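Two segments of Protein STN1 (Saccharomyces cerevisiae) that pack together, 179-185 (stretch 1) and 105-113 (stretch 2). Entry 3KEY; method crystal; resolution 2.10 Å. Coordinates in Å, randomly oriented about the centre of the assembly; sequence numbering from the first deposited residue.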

# COMPACT_ATOMS: atom_id res chain seq x y z
N GLU A 179 13.73 7.77 15.02
CA GLU A 179 14.11 8.46 16.26
C GLU A 179 13.61 7.54 17.38
O GLU A 179 12.46 7.10 17.36
CB GLU A 179 13.45 9.83 16.35
CG GLU A 179 13.68 10.52 17.70
CD GLU A 179 13.09 11.92 17.76
OE1 GLU A 179 11.98 12.14 17.22
OE2 GLU A 179 13.73 12.80 18.37
N TYR A 180 14.47 7.27 18.34
CA TYR A 180 14.12 6.37 19.44
C TYR A 180 13.64 7.03 20.73
O TYR A 180 14.07 8.13 21.09
CB TYR A 180 15.31 5.44 19.72
CG TYR A 180 15.66 4.61 18.50
CD1 TYR A 180 16.65 5.03 17.60
CD2 TYR A 180 14.96 3.45 18.22
CE1 TYR A 180 16.92 4.30 16.43
CE2 TYR A 180 15.22 2.71 17.05
CZ TYR A 180 16.19 3.14 16.17
OH TYR A 180 16.43 2.41 15.02
N ALA A 181 12.74 6.33 21.42
CA ALA A 181 12.17 6.83 22.67
C ALA A 181 13.16 6.72 23.83
O ALA A 181 14.15 5.99 23.75
CB ALA A 181 10.89 6.06 23.01
N ALA A 182 12.87 7.45 24.90
CA ALA A 182 13.71 7.47 26.09
C ALA A 182 14.00 6.09 26.70
O ALA A 182 15.16 5.75 26.95
CB ALA A 182 13.08 8.38 27.15
N ALA A 183 12.95 5.30 26.94
CA ALA A 183 13.09 3.97 27.53
C ALA A 183 14.15 3.10 26.83
O ALA A 183 15.03 2.55 27.49
CB ALA A 183 11.74 3.25 27.52
N TYR A 184 14.06 3.00 25.51
CA TYR A 184 15.01 2.22 24.71
C TYR A 184 16.35 2.93 24.71
O TYR A 184 17.40 2.31 24.49
CB TYR A 184 14.49 2.06 23.28
CG TYR A 184 15.29 1.12 22.41
CD1 TYR A 184 15.61 -0.17 22.84
CD2 TYR A 184 15.70 1.51 21.13
CE1 TYR A 184 16.32 -1.05 22.01
CE2 TYR A 184 16.40 0.64 20.29
CZ TYR A 184 16.71 -0.64 20.74
OH TYR A 184 17.42 -1.50 19.92
N SER A 185 16.30 4.23 24.98
CA SER A 185 17.47 5.11 25.05
C SER A 185 17.84 5.65 23.68
O SER A 185 17.13 6.51 23.15
CB SER A 185 18.66 4.38 25.67
OG SER A 185 19.74 5.26 25.90
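Stretch 2, residues 105-113: VLMKLQCYT

Stretch 1 enters as the end of a β-strand, E179 and Y180, and then leaves it; A182 to Y184 adopt helical phi/psi without the regular bonds. Stretch 2 begins in the last turn of a helix, 105-108, which closes in a Schellman motif. Q110 takes positive phi (53°), while the bonds C111 N to L106 O (2.9 Å) and Q110 N to M107 O (2.9 Å) reach back into the final turn. The backbones stay well apart, the nearest CA atoms being those of Y180 and Q110 at 7.7 Å, so the gap is bridged by side chains.

Two tyrosines of stretch 1 point toward stretch 2 and donate to backbone carbonyls, one in the helix and one in the loop after it. Y180 OH bonds to C111 O at 2.6 Å, the carbonyl of the residue whose N closes the Schellman motif, and Y184 OH bonds to M107 O at 2.7 Å. The Y180 ring is buried between further neighbours: Q110 CG lies over one face, 4.1 Å from the ring centroid in a CH-pi contact, and M107 CG approaches Y180 CE2 at 4.1 Å. The edge of Y180 also meets the face of Y112 in an offset edge-to-face pair, with planes at 78° and Y180 CD1 to Y112 CE2 at 3.6 Å. Q110 NE2 in turn donates to Y112 OH (3.1 Å) and to a water (2.9 Å) that also contacts S185 OG (3.1 Å).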

# COMPACT_ATOMS: atom_id res chain seq x y z
N VAL A 105 14.99 -5.11 12.26
CA VAL A 105 16.43 -5.19 12.43
C VAL A 105 17.06 -3.81 12.62
O VAL A 105 17.97 -3.65 13.44
CB VAL A 105 17.12 -5.92 11.25
CG1 VAL A 105 16.99 -5.12 9.97
CG2 VAL A 105 18.59 -6.13 11.57
N LEU A 106 16.59 -2.81 11.88
CA LEU A 106 17.13 -1.45 12.01
C LEU A 106 16.95 -0.94 13.44
O LEU A 106 17.86 -0.34 14.01
CB LEU A 106 16.46 -0.49 11.02
CG LEU A 106 16.87 -0.64 9.55
CD1 LEU A 106 16.05 0.31 8.67
CD2 LEU A 106 18.37 -0.36 9.41
N MET A 107 15.79 -1.19 14.02
CA MET A 107 15.52 -0.76 15.38
C MET A 107 16.41 -1.50 16.38
O MET A 107 16.94 -0.90 17.30
CB MET A 107 14.04 -1.00 15.72
CG MET A 107 13.08 -0.08 14.98
SD MET A 107 11.39 -0.28 15.56
CE MET A 107 11.36 0.88 16.87
N LYS A 108 16.58 -2.81 16.18
CA LYS A 108 17.42 -3.62 17.07
C LYS A 108 18.88 -3.20 17.04
O LYS A 108 19.62 -3.46 17.99
CB LYS A 108 17.30 -5.10 16.71
CG LYS A 108 15.97 -5.73 17.09
CD LYS A 108 15.83 -7.11 16.50
CE LYS A 108 14.46 -7.70 16.78
NZ LYS A 108 14.37 -9.08 16.23
N LEU A 109 19.30 -2.54 15.97
CA LEU A 109 20.67 -2.06 15.83
C LEU A 109 20.73 -0.58 16.17
O LEU A 109 21.79 0.05 16.09
CB LEU A 109 21.16 -2.28 14.39
CG LEU A 109 21.37 -3.73 13.96
CD1 LEU A 109 21.58 -3.79 12.46
CD2 LEU A 109 22.57 -4.32 14.70
N GLN A 110 19.58 -0.02 16.53
CA GLN A 110 19.46 1.39 16.86
C GLN A 110 20.03 2.27 15.75
O GLN A 110 20.80 3.21 16.00
CB GLN A 110 20.16 1.70 18.19
CG GLN A 110 19.57 2.93 18.90
CD GLN A 110 20.09 3.13 20.32
OE1 GLN A 110 20.47 2.17 21.00
NE2 GLN A 110 20.07 4.38 20.78
N CYS A 111 19.65 1.95 14.51
CA CYS A 111 20.07 2.72 13.34
C CYS A 111 19.12 3.91 13.19
O CYS A 111 17.89 3.73 13.25
CB CYS A 111 20.00 1.86 12.07
SG CYS A 111 20.27 2.80 10.51
N TYR A 112 19.66 5.11 13.00
CA TYR A 112 18.84 6.31 12.84
C TYR A 112 18.50 6.65 11.39
O TYR A 112 17.49 7.30 11.11
CB TYR A 112 19.54 7.52 13.46
CG TYR A 112 19.87 7.36 14.92
CD1 TYR A 112 21.09 6.84 15.32
CD2 TYR A 112 18.93 7.69 15.90
CE1 TYR A 112 21.38 6.65 16.67
CE2 TYR A 112 19.21 7.51 17.25
CZ TYR A 112 20.44 6.99 17.63
OH TYR A 112 20.74 6.81 18.96
N THR A 113 19.36 6.21 10.47
CA THR A 113 19.17 6.48 9.05
C THR A 113 19.68 5.30 8.22
O THR A 113 20.84 4.91 8.35
CB THR A 113 19.96 7.75 8.62
OG1 THR A 113 19.57 8.85 9.44
CG2 THR A 113 19.66 8.10 7.16
O HOH W 1 21.24 5.50 23.15